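Local coordinates for protein transcriptional regulator, IclR family (Ruegeria sp. TM1040, PDB 3R4K) that probably regulates transcription by binding DNA through an N-terminal helix-turn-helix domain, under the control of a C-terminal domain that probably senses a small molecule, at residues 85-90 with 96-101; 102-105 with 110-113; 113-116 with 121-124; 136-141 with 211-216. All blocks are in the same frame, centred on the assembly; numbering follows the deposited sequence.

Contact 1: 85-90 with 96-101; sequences RVLREL and ETTHLS
With chi1 at 58°, Thr-98 holds OG1 between its backbone N and carbonyl carbon and CG2 anti to that carbonyl carbon, so that the hydroxyl meets Leu-87 and the methyl Leu-90, both on helix 79-94. The hydroxyl donates to Leu-87 O, with OG1 and O 2.9 Å apart. It comes from above the carbonyl plane, 38° out of it, and so misses the lone-pair directions. The same OG1 also bonds Ser-91 OG, one turn further along the helix, which gives this buried oxygen two partners. CG2 lies against Leu-90 instead, 3.6 Å from its CG. Leu-87 runs past Thr-98 in the opposite direction, and its CD2 settles 3.6 Å from His-99 N. Its other methyl, CD1, makes a looser contact at 4.4 Å with CB of Leu-100. Were Thr-98 replaced by an alanine, the loss is likely to cost Leu-87 O its threonine donor and Ser-91 OG one of its partners, and to open a gap beside Leu-90. Across this interface the axes of helix and strand approach to 7.8 Å and run nearly antiparallel, at 156°. Leu-90 also meets Ala-234 and Leu-235 of helix 225-245, which covers the same face. The arrangement is that of a GAF-like, profilin-like domain, in which a helix turns back through a short loop to lie along a central strand of the antiparallel sheet.

Contact 2: 102-105 with 110-113; sequences LLQG and SLSH
Leu-111 reaches across the hairpin to Leu-102 and Gln-104. Its CB starts toward strand 97-104 but is still too far away to touch it. CG is turned anti to the carbonyl carbon (chi1 -68°), and there the first partner appears: Gln-104 OE1, 3.9 Å from CG. At the tip the two methyls straddle this amide oxygen, with CD1 3.4 Å and CD2 3.5 Å from OE1. These are van der Waals contacts, since a methyl offers the oxygen no hydrogen-bond donor. CD1 is the branch that also reaches Leu-102, lying 3.9 Å from its CD1 and equally close to its CB. The two leucines cross at about a right angle, so one methyl rests against the flank of the other side chain. Gln-104 is extended beyond CG, which carries its exposed amide back over the leucine. Cutting Leu-111 back to an alanine is likely to take from Leu-102 its neighbour across the hairpin, leaving it the packing on Ile-79, and to let the Gln-104 amide turn more freely. No hydrogen bond joins the two segments; the ladder is made by neighbouring pairs, among them Leu-102 with Ala-109 and Leu-100 with both Leu-111 and Ser-112. That double pairing, with Leu-111 at phi/psi -115°/-13°, identifies a classic beta bulge in the antiparallel hairpin of strands 97-104 and 107-114.

Contact 3: 113-116 with 121-124; sequences HAYS and TKVM
Tyr-115 and Lys-122 carry most of this surface contact, and Ser-116 adds its carbonyl. The tyrosine ring leaves the end of strand 107-114 toward the returning loop, with CG anti to the carbonyl carbon (chi1 -64°). Its edge meets the backbone of that loop: Val-123 O lies in the ring plane, 3.3 Å from CE1. Further out, the phenol oxygen OH sits 3.5 Å from CG of Met-124, a selenomethionine whose chain crosses the tyrosine obliquely before its end leads away. The hydroxyl finds its polar partner one residue later, in the backbone N of Met-125, so ring edge and tip are both fixed along the same run of loop. One ring face is taken by His-113, whose CD2 stands 3.6 Å above the plane, toward the rim. Together these residues shape the irregular connection that leaves the hairpin strand 107-114 and leads to 129-131, an outermost strand of the antiparallel sheet within this chain; neither 115-116 nor 121-124 belongs to a strand. Lys-122, just before Val-123 on the same run of loop, reaches back toward the base of the tyrosine. Its aliphatic chain brings CE 3.8 Å from CB of Tyr-115, and the bend at chi4 (86°) turns the ammonium group aside. That group is held by Asn-119 O, within the turn, and NZ also comes to 3.1 Å from Ser-116 O. Ser-116 directs its own hydroxyl elsewhere, to the backbone of Ser-91 and Arg-118, which ties the start of the turn to the end of helix 79-94.

Contact 4: 136-141 with 211-216; sequences TASGLA and LGALAV
Flat side chains play no part where Ser-138 and Ala-141 meet Ala-213 and Ala-215; the one planar group touched is the Ser-138 peptide carbonyl, whose O lies 3.6 Å from CB of Ala-213. The rest is small-residue packing. Ala-213 places its methyl against the helix between two residues about one turn apart, with its CB 4.0 Å from CB of Ser-138 and 4.2 Å from CB of Ala-141. Ser-138 turns OG anti to its carbonyl carbon (chi1 -56°), and the hydroxyl thereby comes to 3.4 Å from CB of Ala-215. No hydrogen bond crosses the interface. With nothing longer than a serine between them, helix and strand come close: CA of Ser-138 is 5.3 Å from CA of Ala-213, and the axes approach to 7.4 Å at an angle of 140°. The start of the helix is fixed by Thr-136, an N-cap whose OG1 accepts from Gly-139 N at 2.8 Å. On the opposite face of strand 210-219, Leu-214 and Val-216 pack against helices 79-94 and 225-245. Ser-138 also touches His-99 and Ser-101 of the adjoining strand, so the helix rests over the middle of the sheet. Helices on both faces of a six-stranded antiparallel sheet mark the GAF-like fold of IclR-family C-terminal domains, where the face lying away from the two long helices probably forms part of the effector pocket, as in relatives.

How the contacts relate
All four contacts reach one antiparallel sheet, and contact 1 adjoins the other three through strand 97-104. Backbone hydrogen bonds probably join it to contact 2 (Leu-100 N to Ser-112 O, 2.9 Å), contact 3 (Thr-98 O to Ala-114 N, 3.0 Å) and contact 4 (His-99 O to Ala-215 N, 2.8 Å). Contacts 1 and 4 pack helices on opposite faces of the sheet, with centres about 12 Å apart. Contacts 2 and 3 share His-113, yet their centres are about 17 Å apart. Contact 3 stays clear of contact 4, nearest atoms being about 7 Å apart. Contact 4 lies on the sheet face that, as in relatives, probably borders the effector pocket.

Contact 1: 85-90 with 96-101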
loop_
_atom_site.group_PDB
_atom_site.type_symbol
_atom_site.label_atom_id
_atom_site.label_comp_id
_atom_site.label_asym_id
_atom_site.label_seq_id
_atom_site.Cartn_x
_atom_site.Cartn_y
_atom_site.Cartn_z
ATOM N N ARG A 85 13.725 14.732 1.889
ATOM C CA ARG A 85 13.465 16.177 1.844
ATOM C C ARG A 85 12.971 16.709 3.200
ATOM O O ARG A 85 13.361 17.804 3.602
ATOM C CB ARG A 85 12.460 16.514 0.734
ATOM C CG ARG A 85 12.171 18.002 0.586
ATOM C CD ARG A 85 11.051 18.267 -0.404
ATOM N NE ARG A 85 10.552 19.640 -0.305
ATOM C CZ ARG A 85 10.396 20.468 -1.338
ATOM N NH1 ARG A 85 10.714 20.079 -2.569
ATOM N NH2 ARG A 85 9.927 21.695 -1.146
ATOM N N VAL A 86 12.130 15.934 3.896
ATOM C CA VAL A 86 11.564 16.284 5.201
ATOM C C VAL A 86 12.679 16.450 6.230
ATOM O O VAL A 86 12.741 17.492 6.895
ATOM C CB VAL A 86 10.527 15.214 5.638
ATOM C CG1 VAL A 86 10.075 15.417 7.092
ATOM C CG2 VAL A 86 9.332 15.225 4.694
ATOM N N LEU A 87 13.569 15.438 6.328
ATOM C CA LEU A 87 14.683 15.414 7.264
ATOM C C LEU A 87 15.650 16.573 6.996
ATOM O O LEU A 87 16.022 17.266 7.954
ATOM C CB LEU A 87 15.412 14.049 7.223
ATOM C CG LEU A 87 14.651 12.849 7.817
ATOM C CD1 LEU A 87 15.315 11.548 7.425
ATOM C CD2 LEU A 87 14.588 12.935 9.309
ATOM N N ARG A 88 16.025 16.794 5.711
ATOM C CA ARG A 88 16.890 17.882 5.232
ATOM C C ARG A 88 16.363 19.243 5.686
ATOM O O ARG A 88 17.115 20.039 6.262
ATOM C CB ARG A 88 16.929 17.855 3.688
ATOM C CG ARG A 88 18.244 18.248 3.028
ATOM C CD ARG A 88 18.062 18.462 1.529
ATOM N NE ARG A 88 17.628 17.255 0.807
ATOM C CZ ARG A 88 16.536 17.185 0.045
ATOM N NH1 ARG A 88 15.741 18.241 -0.090
ATOM N NH2 ARG A 88 16.231 16.055 -0.584
ATOM N N GLU A 89 15.061 19.504 5.422
ATOM C CA GLU A 89 14.393 20.764 5.746
ATOM C C GLU A 89 14.276 20.974 7.245
ATOM O O GLU A 89 14.584 22.065 7.709
ATOM C CB GLU A 89 13.018 20.847 5.077
ATOM C CG GLU A 89 13.107 21.139 3.587
ATOM C CD GLU A 89 11.812 21.151 2.806
ATOM O OE1 GLU A 89 10.760 20.731 3.345
ATOM O OE2 GLU A 89 11.862 21.584 1.634
ATOM N N LEU A 90 13.897 19.933 8.009
ATOM C CA LEU A 90 13.784 20.026 9.467
ATOM C C LEU A 90 15.151 20.285 10.125
ATOM O O LEU A 90 15.233 21.087 11.063
ATOM C CB LEU A 90 13.123 18.763 10.051
ATOM C CG LEU A 90 12.692 18.829 11.517
ATOM C CD1 LEU A 90 11.802 20.034 11.805
ATOM C CD2 LEU A 90 12.021 17.548 11.933
ATOM N N GLU A 96 19.634 21.187 14.072
ATOM C CA GLU A 96 19.936 19.941 14.766
ATOM C C GLU A 96 19.753 18.694 13.889
ATOM O O GLU A 96 19.217 18.778 12.793
ATOM C CB GLU A 96 19.061 19.838 16.022
ATOM C CG GLU A 96 19.226 21.012 16.975
ATOM C CD GLU A 96 20.589 21.217 17.614
ATOM O OE1 GLU A 96 21.441 20.303 17.528
ATOM O OE2 GLU A 96 20.783 22.275 18.253
ATOM N N THR A 97 20.244 17.540 14.376
ATOM C CA THR A 97 20.151 16.250 13.697
ATOM C C THR A 97 18.721 15.756 13.754
ATOM O O THR A 97 18.110 15.767 14.820
ATOM C CB THR A 97 21.119 15.248 14.358
ATOM O OG1 THR A 97 22.442 15.785 14.254
ATOM C CG2 THR A 97 21.043 13.828 13.733
ATOM N N THR A 98 18.200 15.311 12.612
ATOM C CA THR A 98 16.849 14.763 12.524
ATOM C C THR A 98 16.935 13.300 12.093
ATOM O O THR A 98 17.868 12.933 11.386
ATOM C CB THR A 98 15.983 15.607 11.585
ATOM O OG1 THR A 98 16.606 15.641 10.304
ATOM C CG2 THR A 98 15.783 17.031 12.092
ATOM N N HIS A 99 15.997 12.464 12.536
ATOM C CA HIS A 99 16.004 11.064 12.132
ATOM C C HIS A 99 14.615 10.443 12.134
ATOM O O HIS A 99 13.746 10.814 12.926
ATOM C CB HIS A 99 16.983 10.204 12.959
ATOM C CG HIS A 99 16.721 10.144 14.425
ATOM N ND1 HIS A 99 16.197 9.002 15.018
ATOM C CD2 HIS A 99 17.001 11.055 15.389
ATOM C CE1 HIS A 99 16.128 9.273 16.312
ATOM N NE2 HIS A 99 16.608 10.499 16.584
ATOM N N LEU A 100 14.414 9.507 11.202
ATOM C CA LEU A 100 13.196 8.734 11.059
ATOM C C LEU A 100 13.481 7.311 11.503
ATOM O O LEU A 100 14.430 6.678 11.034
ATOM C CB LEU A 100 12.651 8.774 9.609
ATOM C CG LEU A 100 11.406 7.909 9.301
ATOM C CD1 LEU A 100 10.152 8.393 10.063
ATOM C CD2 LEU A 100 11.175 7.799 7.782
ATOM N N SER A 101 12.682 6.825 12.443
ATOM C CA SER A 101 12.803 5.455 12.927
ATOM C C SER A 101 11.516 4.719 12.583
ATOM O O SER A 101 10.424 5.320 12.591
ATOM C CB SER A 101 13.121 5.410 14.417
ATOM O OG SER A 101 12.132 6.083 15.174
#

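Contact 2: 102-105 with 110-113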
loop_
_atom_site.group_PDB
_atom_site.type_symbol
_atom_site.label_atom_id
_atom_site.label_comp_id
_atom_site.label_asym_id
_atom_site.label_seq_id
_atom_site.Cartn_x
_atom_site.Cartn_y
_atom_site.Cartn_z
ATOM N N LEU A 102 11.653 3.443 12.188
ATOM C CA LEU A 102 10.494 2.650 11.782
ATOM C C LEU A 102 10.391 1.370 12.559
ATOM O O LEU A 102 11.402 0.773 12.926
ATOM C CB LEU A 102 10.539 2.311 10.281
ATOM C CG LEU A 102 10.491 3.455 9.290
ATOM C CD1 LEU A 102 10.824 2.952 7.892
ATOM C CD2 LEU A 102 9.135 4.149 9.297
ATOM N N LEU A 103 9.153 0.915 12.762
ATOM C CA LEU A 103 8.893 -0.363 13.406
ATOM C C LEU A 103 9.300 -1.486 12.456
ATOM O O LEU A 103 8.841 -1.531 11.311
ATOM C CB LEU A 103 7.423 -0.498 13.819
ATOM C CG LEU A 103 7.032 0.165 15.134
ATOM C CD1 LEU A 103 5.539 0.207 15.284
ATOM C CD2 LEU A 103 7.632 -0.557 16.308
ATOM N N GLN A 104 10.240 -2.322 12.897
ATOM C CA GLN A 104 10.714 -3.468 12.130
ATOM C C GLN A 104 10.358 -4.680 12.964
ATOM O O GLN A 104 11.168 -5.194 13.744
ATOM C CB GLN A 104 12.213 -3.355 11.792
ATOM C CG GLN A 104 12.490 -2.684 10.439
ATOM C CD GLN A 104 13.916 -2.900 9.963
ATOM O OE1 GLN A 104 14.745 -1.983 9.967
ATOM N NE2 GLN A 104 14.233 -4.120 9.530
ATOM N N GLY A 105 9.092 -5.053 12.858
ATOM C CA GLY A 105 8.512 -6.127 13.649
ATOM C C GLY A 105 8.169 -5.597 15.022
ATOM O O GLY A 105 7.354 -4.676 15.148
ATOM N N SER A 110 16.305 3.219 13.693
ATOM C CA SER A 110 16.550 4.491 13.007
ATOM C C SER A 110 17.075 4.140 11.631
ATOM O O SER A 110 18.109 3.478 11.529
ATOM C CB SER A 110 17.517 5.383 13.783
ATOM O OG SER A 110 17.467 6.716 13.302
ATOM N N LEU A 111 16.326 4.497 10.573
ATOM C CA LEU A 111 16.688 4.061 9.231
ATOM C C LEU A 111 17.100 5.177 8.249
ATOM O O LEU A 111 17.694 4.871 7.214
ATOM C CB LEU A 111 15.538 3.225 8.670
ATOM C CG LEU A 111 15.376 1.862 9.414
ATOM C CD1 LEU A 111 14.047 1.201 9.095
ATOM C CD2 LEU A 111 16.603 0.918 9.196
ATOM N N SER A 112 16.858 6.443 8.591
ATOM C CA SER A 112 17.276 7.585 7.773
ATOM C C SER A 112 17.482 8.766 8.694
ATOM O O SER A 112 16.771 8.890 9.698
ATOM C CB SER A 112 16.294 7.903 6.638
ATOM O OG SER A 112 15.041 8.378 7.080
ATOM N N HIS A 113 18.510 9.578 8.407
ATOM C CA HIS A 113 18.822 10.759 9.202
ATOM C C HIS A 113 19.389 11.855 8.324
ATOM O O HIS A 113 19.812 11.602 7.196
ATOM C CB HIS A 113 19.804 10.425 10.350
ATOM C CG HIS A 113 21.171 10.026 9.888
ATOM N ND1 HIS A 113 21.499 8.691 9.676
ATOM C CD2 HIS A 113 22.251 10.796 9.588
ATOM C CE1 HIS A 113 22.764 8.691 9.269
ATOM N NE2 HIS A 113 23.258 9.938 9.182
#

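Contact 3: 113-116 with 121-124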
loop_
_atom_site.group_PDB
_atom_site.type_symbol
_atom_site.label_atom_id
_atom_site.label_comp_id
_atom_site.label_asym_id
_atom_site.label_seq_id
_atom_site.Cartn_x
_atom_site.Cartn_y
_atom_site.Cartn_z
ATOM N N HIS A 113 18.510 9.578 8.407
ATOM C CA HIS A 113 18.822 10.759 9.202
ATOM C C HIS A 113 19.389 11.855 8.324
ATOM O O HIS A 113 19.812 11.602 7.196
ATOM C CB HIS A 113 19.804 10.425 10.350
ATOM C CG HIS A 113 21.171 10.026 9.888
ATOM N ND1 HIS A 113 21.499 8.691 9.676
ATOM C CD2 HIS A 113 22.251 10.796 9.588
ATOM C CE1 HIS A 113 22.764 8.691 9.269
ATOM N NE2 HIS A 113 23.258 9.938 9.182
ATOM N N ALA A 114 19.435 13.065 8.862
ATOM C CA ALA A 114 20.044 14.225 8.222
ATOM C C ALA A 114 20.774 15.063 9.266
ATOM O O ALA A 114 20.355 15.113 10.429
ATOM C CB ALA A 114 18.998 15.061 7.509
ATOM N N TYR A 115 21.894 15.672 8.851
ATOM C CA TYR A 115 22.691 16.582 9.672
ATOM C C TYR A 115 22.463 18.008 9.191
ATOM O O TYR A 115 22.265 18.237 7.996
ATOM C CB TYR A 115 24.191 16.223 9.628
ATOM C CG TYR A 115 24.513 14.862 10.215
ATOM C CD1 TYR A 115 24.185 14.550 11.534
ATOM C CD2 TYR A 115 25.165 13.895 9.465
ATOM C CE1 TYR A 115 24.473 13.298 12.075
ATOM C CE2 TYR A 115 25.468 12.643 10.003
ATOM C CZ TYR A 115 25.125 12.353 11.308
ATOM O OH TYR A 115 25.429 11.125 11.838
ATOM N N SER A 116 22.472 18.965 10.114
ATOM C CA SER A 116 22.309 20.363 9.759
ATOM C C SER A 116 23.622 20.972 9.321
ATOM O O SER A 116 24.675 20.553 9.789
ATOM C CB SER A 116 21.772 21.149 10.941
ATOM O OG SER A 116 21.602 22.511 10.578
ATOM N N THR A 121 29.262 20.940 15.997
ATOM C CA THR A 121 29.052 19.890 17.008
ATOM C C THR A 121 27.607 19.408 16.842
ATOM O O THR A 121 26.665 20.211 16.947
ATOM C CB THR A 121 29.374 20.371 18.432
ATOM O OG1 THR A 121 28.459 21.410 18.774
ATOM C CG2 THR A 121 30.782 20.901 18.564
ATOM N N LYS A 122 27.446 18.129 16.477
ATOM C CA LYS A 122 26.149 17.525 16.171
ATOM C C LYS A 122 25.926 16.237 16.921
ATOM O O LYS A 122 26.895 15.608 17.338
ATOM C CB LYS A 122 26.100 17.182 14.665
ATOM C CG LYS A 122 26.261 18.356 13.728
ATOM C CD LYS A 122 26.900 17.898 12.481
ATOM C CE LYS A 122 26.570 18.718 11.278
ATOM N NZ LYS A 122 27.453 19.885 11.115
ATOM N N VAL A 123 24.659 15.795 17.020
ATOM C CA VAL A 123 24.338 14.471 17.531
ATOM C C VAL A 123 24.571 13.527 16.339
ATOM O O VAL A 123 23.904 13.662 15.306
ATOM C CB VAL A 123 22.916 14.354 18.130
ATOM C CG1 VAL A 123 22.662 12.933 18.621
ATOM C CG2 VAL A 123 22.702 15.355 19.252
HETATM N N MSE A 124 25.567 12.646 16.438
HETATM C CA MSE A 124 25.885 11.743 15.343
HETATM C C MSE A 124 25.105 10.422 15.452
HETATM O O MSE A 124 24.828 9.945 16.548
HETATM C CB MSE A 124 27.381 11.492 15.266
HETATM C CG MSE A 124 27.715 10.280 14.418
HETATM SE SE MSE A 124 29.571 10.016 14.025
HETATM C CE MSE A 124 29.721 8.084 14.613
#

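Contact 4: 136-141 with 211-216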
loop_
_atom_site.group_PDB
_atom_site.type_symbol
_atom_site.label_atom_id
_atom_site.label_comp_id
_atom_site.label_asym_id
_atom_site.label_seq_id
_atom_site.Cartn_x
_atom_site.Cartn_y
_atom_site.Cartn_z
ATOM N N THR A 136 13.929 6.490 24.620
ATOM C CA THR A 136 14.033 7.482 23.540
ATOM C C THR A 136 12.707 8.216 23.380
ATOM O O THR A 136 11.657 7.640 23.677
ATOM C CB THR A 136 14.449 6.829 22.186
ATOM O OG1 THR A 136 13.437 5.926 21.739
ATOM C CG2 THR A 136 15.772 6.113 22.242
ATOM N N ALA A 137 12.748 9.459 22.864
ATOM C CA ALA A 137 11.544 10.228 22.550
ATOM C C ALA A 137 10.780 9.500 21.430
ATOM O O ALA A 137 9.559 9.380 21.504
ATOM C CB ALA A 137 11.916 11.644 22.128
ATOM N N SER A 138 11.525 8.953 20.432
ATOM C CA SER A 138 10.987 8.183 19.302
ATOM C C SER A 138 10.227 6.957 19.808
ATOM O O SER A 138 9.091 6.733 19.381
ATOM C CB SER A 138 12.095 7.770 18.336
ATOM O OG SER A 138 12.809 8.904 17.880
ATOM N N GLY A 139 10.832 6.226 20.743
ATOM C CA GLY A 139 10.234 5.051 21.367
ATOM C C GLY A 139 8.962 5.364 22.129
ATOM O O GLY A 139 7.975 4.626 22.015
ATOM N N LEU A 140 8.959 6.481 22.893
ATOM C CA LEU A 140 7.792 6.925 23.670
ATOM C C LEU A 140 6.663 7.367 22.737
ATOM O O LEU A 140 5.504 7.057 23.015
ATOM C CB LEU A 140 8.156 8.042 24.669
ATOM C CG LEU A 140 9.078 7.631 25.822
ATOM C CD1 LEU A 140 9.769 8.837 26.427
ATOM C CD2 LEU A 140 8.336 6.831 26.890
ATOM N N ALA A 141 7.002 8.063 21.630
ATOM C CA ALA A 141 6.040 8.514 20.614
ATOM C C ALA A 141 5.315 7.305 19.978
ATOM O O ALA A 141 4.106 7.361 19.796
ATOM C CB ALA A 141 6.747 9.337 19.534
ATOM N N LEU A 211 3.537 3.821 12.471
ATOM C CA LEU A 211 4.616 3.211 11.659
ATOM C C LEU A 211 5.991 3.344 12.293
ATOM O O LEU A 211 6.887 2.516 12.073
ATOM C CB LEU A 211 4.743 3.909 10.280
ATOM C CG LEU A 211 3.748 3.674 9.205
ATOM C CD1 LEU A 211 4.282 4.221 7.937
ATOM C CD2 LEU A 211 3.465 2.197 9.015
ATOM N N GLY A 212 6.176 4.485 12.926
ATOM C CA GLY A 212 7.433 4.891 13.511
ATOM C C GLY A 212 7.349 6.302 14.039
ATOM O O GLY A 212 6.271 6.757 14.455
ATOM N N ALA A 213 8.492 6.993 14.042
ATOM C CA ALA A 213 8.580 8.341 14.590
ATOM C C ALA A 213 9.630 9.171 13.898
ATOM O O ALA A 213 10.675 8.650 13.485
ATOM C CB ALA A 213 8.888 8.285 16.086
ATOM N N LEU A 214 9.348 10.484 13.814
ATOM C CA LEU A 214 10.220 11.511 13.276
ATOM C C LEU A 214 10.776 12.298 14.465
ATOM O O LEU A 214 9.998 12.745 15.317
ATOM C CB LEU A 214 9.455 12.406 12.286
ATOM C CG LEU A 214 10.262 13.523 11.644
ATOM C CD1 LEU A 214 11.389 12.969 10.814
ATOM C CD2 LEU A 214 9.380 14.422 10.825
ATOM N N ALA A 215 12.110 12.418 14.567
ATOM C CA ALA A 215 12.713 13.058 15.732
ATOM C C ALA A 215 13.763 14.089 15.409
ATOM O O ALA A 215 14.346 14.080 14.323
ATOM C CB ALA A 215 13.325 12.000 16.634
ATOM N N VAL A 216 14.022 14.966 16.406
ATOM C CA VAL A 216 15.056 16.009 16.422
ATOM C C VAL A 216 15.930 15.733 17.645
ATOM O O VAL A 216 15.421 15.805 18.762
ATOM C CB VAL A 216 14.439 17.450 16.430
ATOM C CG1 VAL A 216 15.509 18.528 16.640
ATOM C CG2 VAL A 216 13.659 17.709 15.147
#